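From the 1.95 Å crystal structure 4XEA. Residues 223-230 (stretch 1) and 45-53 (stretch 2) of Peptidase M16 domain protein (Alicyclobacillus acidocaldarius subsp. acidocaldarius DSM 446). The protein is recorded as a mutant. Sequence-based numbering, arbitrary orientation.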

ATOM      1  N   PRO A 223      14.118 -36.582  -5.326  1.00 59.11           N
ATOM      2  CA  PRO A 223      13.561 -35.641  -4.364  1.00 56.48           C
ATOM      3  C   PRO A 223      13.907 -36.061  -2.928  1.00 55.27           C
ATOM      4  O   PRO A 223      13.682 -37.191  -2.555  1.00 54.46           O
ATOM      5  CB  PRO A 223      12.052 -35.695  -4.636  1.00 55.73           C
ATOM      6  CG  PRO A 223      11.835 -36.761  -5.698  1.00 58.41           C
ATOM      7  CD  PRO A 223      13.131 -37.067  -6.311  1.00 59.80           C
ATOM      8  N   PRO A 224      14.507 -35.171  -2.144  1.00 54.48           N
ATOM      9  CA  PRO A 224      14.585 -35.423  -0.699  1.00 53.27           C
ATOM     10  C   PRO A 224      13.206 -35.647  -0.032  1.00 50.24           C
ATOM     11  O   PRO A 224      12.220 -34.983  -0.361  1.00 49.90           O
ATOM     12  CB  PRO A 224      15.225 -34.148  -0.147  1.00 53.22           C
ATOM     13  CG  PRO A 224      15.851 -33.484  -1.354  1.00 55.56           C
ATOM     14  CD  PRO A 224      14.969 -33.819  -2.490  1.00 55.08           C
ATOM     15  N   ALA A 225      13.161 -36.638   0.857  1.00 48.76           N
ATOM     16  CA  ALA A 225      12.048 -36.874   1.770  1.00 46.10           C
ATOM     17  C   ALA A 225      12.316 -35.997   3.004  1.00 44.18           C
ATOM     18  O   ALA A 225      13.413 -35.994   3.533  1.00 44.72           O
ATOM     19  CB  ALA A 225      12.005 -38.365   2.174  1.00 46.24           C
ATOM     20  N   ILE A 226      11.301 -35.285   3.484  1.00 41.39           N
ATOM     21  CA  ILE A 226      11.448 -34.395   4.614  1.00 40.26           C
ATOM     22  C   ILE A 226      10.434 -34.791   5.687  1.00 39.06           C
ATOM     23  O   ILE A 226       9.255 -34.836   5.387  1.00 39.18           O
ATOM     24  CB  ILE A 226      11.196 -32.967   4.160  1.00 39.49           C
ATOM     25  CG1 ILE A 226      12.198 -32.548   3.050  1.00 41.20           C
ATOM     26  CG2 ILE A 226      11.197 -31.985   5.399  1.00 39.83           C
ATOM     27  CD1 ILE A 226      11.794 -31.252   2.333  1.00 41.95           C
ATOM     28  N   GLU A 227      10.883 -35.137   6.883  1.00 38.79           N
ATOM     29  CA  GLU A 227       9.949 -35.284   8.032  1.00 39.49           C
ATOM     30  C   GLU A 227      10.075 -33.944   8.825  1.00 39.18           C
ATOM     31  O   GLU A 227      11.140 -33.643   9.351  1.00 39.91           O
ATOM     32  CB  GLU A 227      10.297 -36.450   8.929  1.00 39.69           C
ATOM     33  CG  GLU A 227       9.309 -36.619  10.063  1.00 41.12           C
ATOM     34  CD  GLU A 227       9.707 -37.578  11.111  1.00 42.57           C
ATOM     35  OE1 GLU A 227      10.855 -37.979  11.138  1.00 44.81           O
ATOM     36  OE2 GLU A 227       8.856 -37.939  11.942  1.00 43.59           O
ATOM     37  N   ARG A 228       8.991 -33.200   8.938  1.00 38.13           N
ATOM     38  CA  ARG A 228       9.012 -31.903   9.642  1.00 39.18           C
ATOM     39  C   ARG A 228       8.944 -32.187  11.143  1.00 38.74           C
ATOM     40  O   ARG A 228       8.063 -32.926  11.588  1.00 38.17           O
ATOM     41  CB  ARG A 228       7.828 -31.031   9.237  1.00 39.94           C
ATOM     42  CG  ARG A 228       7.561 -30.934   7.744  1.00 43.87           C
ATOM     43  CD  ARG A 228       8.077 -29.708   7.130  1.00 40.69           C
ATOM     44  NE  ARG A 228       8.097 -29.787   5.661  1.00 39.11           N
ATOM     45  CZ  ARG A 228       8.542 -28.797   4.906  1.00 41.05           C
ATOM     46  NH1 ARG A 228       8.934 -27.666   5.494  1.00 38.03           N
ATOM     47  NH2 ARG A 228       8.574 -28.913   3.577  1.00 38.03           N
ATOM     48  N   LEU A 229       9.891 -31.657  11.921  1.00 38.30           N
ATOM     49  CA  LEU A 229       9.939 -31.929  13.354  1.00 38.60           C
ATOM     50  C   LEU A 229       9.671 -30.658  14.189  1.00 39.98           C
ATOM     51  O   LEU A 229      10.435 -29.675  14.096  1.00 38.56           O
ATOM     52  CB  LEU A 229      11.290 -32.527  13.721  1.00 39.97           C
ATOM     53  CG  LEU A 229      11.625 -33.853  13.027  1.00 39.85           C
ATOM     54  CD1 LEU A 229      13.073 -34.235  13.290  1.00 40.10           C
ATOM     55  CD2 LEU A 229      10.646 -34.987  13.493  1.00 40.80           C
ATOM     56  N   TYR A 230       8.595 -30.708  14.977  1.00 45.09           N
ATOM     57  CA  TYR A 230       8.034 -29.567  15.723  1.00 44.68           C
ATOM     58  C   TYR A 230       7.702 -30.050  17.140  1.00 46.08           C
ATOM     59  O   TYR A 230       7.384 -31.233  17.320  1.00 45.26           O
ATOM     60  CB  TYR A 230       6.775 -29.039  15.044  1.00 43.48           C
ATOM     61  CG  TYR A 230       7.092 -28.230  13.812  1.00 45.28           C
ATOM     62  CD1 TYR A 230       7.318 -26.857  13.893  1.00 49.17           C
ATOM     63  CD2 TYR A 230       7.207 -28.831  12.577  1.00 48.10           C
ATOM     64  CE1 TYR A 230       7.631 -26.112  12.757  1.00 50.06           C
ATOM     65  CE2 TYR A 230       7.525 -28.095  11.433  1.00 48.73           C
ATOM     66  CZ  TYR A 230       7.754 -26.748  11.536  1.00 50.29           C
ATOM     67  OH  TYR A 230       8.062 -26.022  10.394  1.00 56.31           O
TER
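Stretch 2 (45-53) AFRTDGQVH

Stretch 2 folds as a hairpin, and its first arm, strand 45-48, lies edge-on against stretch 1. The hairpin is defined by its own backbone bonds: Thr48 N to Gln51 O at 3.1 Å and Gln51 N to Thr48 O at 3.0 Å close a type I' turn, in which Asp49 (phi/psi 46/40) and Gly50 (81/14) both have positive phi. The second arm, 51-53, lies beyond the first.

Strands 45-48 and 227-229 run antiparallel, their N-to-C directions 158° apart and their axes approaching to 4.7 Å. The register follows from the bonding. Glu227 faces Arg47 as a hydrogen-bonded pair, with Glu227 N to Arg47 O at 2.9 Å and an N-H...O angle of 168°, and Arg47 N to Glu227 O at 3.0 Å and 159°. Arg228 and Phe46 form the next, non-hydrogen-bonded pair, their CA atoms 4.8 Å apart. Beyond it, Leu229 N donates to Ala45 O at 3.1 Å. The return bond is replaced by a water, which accepts from Ala45 N at 3.0 Å and donates to Leu229 O at 2.7 Å.

Close CA-H...O contacts accompany this ladder: Phe46 CA to Glu227 O is 3.2 Å and Ile226 CA to Arg47 O is 3.4 Å. Next to Glu227, on the turn side, a side chain adds a bond: Thr48 OG1 donates to Ala225 O at 2.8 Å, while Pro224 CB packs 3.8 Å from the same Thr48 OG1. A second water bridges the backbone here, accepting from Asp49 N and from Ala225 N, each at 3.1 Å.

The main projection into stretch 2 is Leu229, which has the largest covered area of any residue in either stretch, 91 Å². With chi1 at -60° and chi2 at 171°, it reaches across the first arm to the second. Its CB rests 3.9 Å from Ala45 CB, its CD1 passes 3.7 Å from Phe46 C, and the same CD1 meets Val52 CG1 at 4.0 Å. The small methyl of Ala45 and the main chain of Phe46 thus line a shallow seat for the leucine, with Val52 at its far side.

Glu227 and Arg47 share this face of the sheet. Both are extended at chi1 and chi2, and Glu227 OE1 lies 3.6 Å from Arg47 CD; a water links the tips, donating to Glu227 OE1 at 2.6 Å and accepting from Arg47 NH1 at 2.9 Å. On the face of Arg228 and Phe46 the fit is looser: the end of the Phe46 side chain leads away from stretch 1, and its apolar contact is at its root, Phe46 CB to Ile226 CG2, at 4.4 Å.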

ATOM      1  N   ALA A  45      13.852 -27.859  12.707  1.00 39.77           N
ATOM      2  CA  ALA A  45      14.290 -29.246  12.793  1.00 41.49           C
ATOM      3  C   ALA A  45      13.558 -30.096  11.765  1.00 40.94           C
ATOM      4  O   ALA A  45      12.378 -29.842  11.423  1.00 39.76           O
ATOM      5  CB  ALA A  45      14.048 -29.806  14.222  1.00 41.23           C
ATOM      6  N   PHE A  46      14.252 -31.123  11.302  1.00 41.09           N
ATOM      7  CA  PHE A  46      13.737 -31.959  10.246  1.00 40.21           C
ATOM      8  C   PHE A  46      14.617 -33.200  10.123  1.00 42.30           C
ATOM      9  O   PHE A  46      15.753 -33.233  10.602  1.00 43.41           O
ATOM     10  CB  PHE A  46      13.668 -31.228   8.900  1.00 39.03           C
ATOM     11  CG  PHE A  46      14.979 -30.641   8.450  1.00 41.02           C
ATOM     12  CD1 PHE A  46      15.377 -29.379   8.881  1.00 42.99           C
ATOM     13  CD2 PHE A  46      15.843 -31.367   7.609  1.00 44.04           C
ATOM     14  CE1 PHE A  46      16.602 -28.854   8.481  1.00 44.10           C
ATOM     15  CE2 PHE A  46      17.041 -30.844   7.183  1.00 44.74           C
ATOM     16  CZ  PHE A  46      17.431 -29.570   7.625  1.00 45.51           C
ATOM     17  N   ARG A  47      14.053 -34.215   9.485  1.00 42.55           N
ATOM     18  CA  ARG A  47      14.770 -35.430   9.142  1.00 44.50           C
ATOM     19  C   ARG A  47      14.772 -35.557   7.638  1.00 45.32           C
ATOM     20  O   ARG A  47      13.739 -35.327   6.976  1.00 43.22           O
ATOM     21  CB  ARG A  47      14.068 -36.658   9.714  1.00 45.85           C
ATOM     22  CG  ARG A  47      14.788 -37.995   9.403  1.00 48.68           C
ATOM     23  CD  ARG A  47      13.755 -39.158   9.417  1.00 54.13           C
ATOM     24  NE  ARG A  47      14.374 -40.462   9.289  1.00 55.64           N
ATOM     25  CZ  ARG A  47      15.018 -41.074  10.281  1.00 59.40           C
ATOM     26  NH1 ARG A  47      15.109 -40.495  11.484  1.00 57.99           N
ATOM     27  NH2 ARG A  47      15.555 -42.267  10.066  1.00 60.60           N
ATOM     28  N   THR A  48      15.932 -35.900   7.081  1.00 46.68           N
ATOM     29  CA  THR A  48      16.065 -36.105   5.646  1.00 47.60           C
ATOM     30  C   THR A  48      17.265 -37.031   5.431  1.00 50.66           C
ATOM     31  O   THR A  48      18.182 -37.072   6.254  1.00 49.00           O
ATOM     32  CB  THR A  48      16.247 -34.785   4.880  1.00 47.50           C
ATOM     33  OG1 THR A  48      16.012 -35.003   3.487  1.00 47.64           O
ATOM     34  CG2 THR A  48      17.653 -34.220   5.063  1.00 49.41           C
ATOM     35  N   ASP A  49      17.161 -37.855   4.387  1.00 53.32           N
ATOM     36  CA  ASP A  49      18.183 -38.842   4.045  1.00 57.38           C
ATOM     37  C   ASP A  49      18.629 -39.586   5.285  1.00 58.24           C
ATOM     38  O   ASP A  49      19.802 -39.853   5.480  1.00 60.10           O
ATOM     39  CB  ASP A  49      19.363 -38.198   3.306  1.00 59.27           C
ATOM     40  CG  ASP A  49      20.318 -39.251   2.697  1.00 65.99           C
ATOM     41  OD1 ASP A  49      19.865 -40.083   1.877  1.00 69.55           O
ATOM     42  OD2 ASP A  49      21.512 -39.277   3.065  1.00 72.69           O
ATOM     43  N   GLY A  50      17.669 -39.910   6.141  1.00 56.95           N
ATOM     44  CA  GLY A  50      17.916 -40.803   7.249  1.00 58.12           C
ATOM     45  C   GLY A  50      18.554 -40.189   8.475  1.00 57.81           C
ATOM     46  O   GLY A  50      19.007 -40.928   9.349  1.00 59.54           O
ATOM     47  N   GLN A  51      18.580 -38.861   8.566  1.00 55.73           N
ATOM     48  CA  GLN A  51      19.229 -38.190   9.694  1.00 56.38           C
ATOM     49  C   GLN A  51      18.400 -37.058  10.240  1.00 53.09           C
ATOM     50  O   GLN A  51      17.802 -36.318   9.469  1.00 51.91           O
ATOM     51  CB  GLN A  51      20.574 -37.622   9.250  1.00 59.63           C
ATOM     52  CG  GLN A  51      21.630 -37.600  10.334  1.00 65.44           C
ATOM     53  CD  GLN A  51      23.005 -37.944   9.782  1.00 73.57           C
ATOM     54  OE1 GLN A  51      23.533 -39.046  10.015  1.00 78.11           O
ATOM     55  NE2 GLN A  51      23.577 -37.018   9.012  1.00 74.62           N
ATOM     56  N   VAL A  52      18.414 -36.902  11.556  1.00 52.64           N
ATOM     57  CA  VAL A  52      17.724 -35.814  12.254  1.00 51.82           C
ATOM     58  C   VAL A  52      18.640 -34.584  12.345  1.00 52.00           C
ATOM     59  O   VAL A  52      19.798 -34.694  12.741  1.00 53.15           O
ATOM     60  CB  VAL A  52      17.313 -36.247  13.692  1.00 52.81           C
ATOM     61  CG1 VAL A  52      16.761 -35.053  14.518  1.00 52.88           C
ATOM     62  CG2 VAL A  52      16.297 -37.396  13.620  1.00 52.75           C
ATOM     63  N   HIS A  53      18.118 -33.426  11.957  1.00 49.65           N
ATOM     64  CA  HIS A  53      18.866 -32.183  12.069  1.00 50.42           C
ATOM     65  C   HIS A  53      18.107 -31.144  12.896  1.00 50.22           C
ATOM     66  O   HIS A  53      16.871 -31.034  12.832  1.00 48.71           O
ATOM     67  CB  HIS A  53      19.147 -31.626  10.688  1.00 49.76           C
ATOM     68  CG  HIS A  53      19.911 -32.555   9.800  1.00 49.80           C
ATOM     69  ND1 HIS A  53      21.273 -32.754   9.919  1.00 53.04           N
ATOM     70  CD2 HIS A  53      19.514 -33.300   8.743  1.00 49.99           C
ATOM     71  CE1 HIS A  53      21.677 -33.588   8.977  1.00 54.85           C
ATOM     72  NE2 HIS A  53      20.625 -33.951   8.262  1.00 53.84           N
TER
HETATM   73  O   HOH W   1      11.015 -27.148  13.436  1.00 42.66           O
HETATM   74  O   HOH W   2      12.891 -38.844  12.510  1.00 67.60           O
HETATM   75  O   HOH W   3      15.750 -38.154   1.635  1.00 54.34           O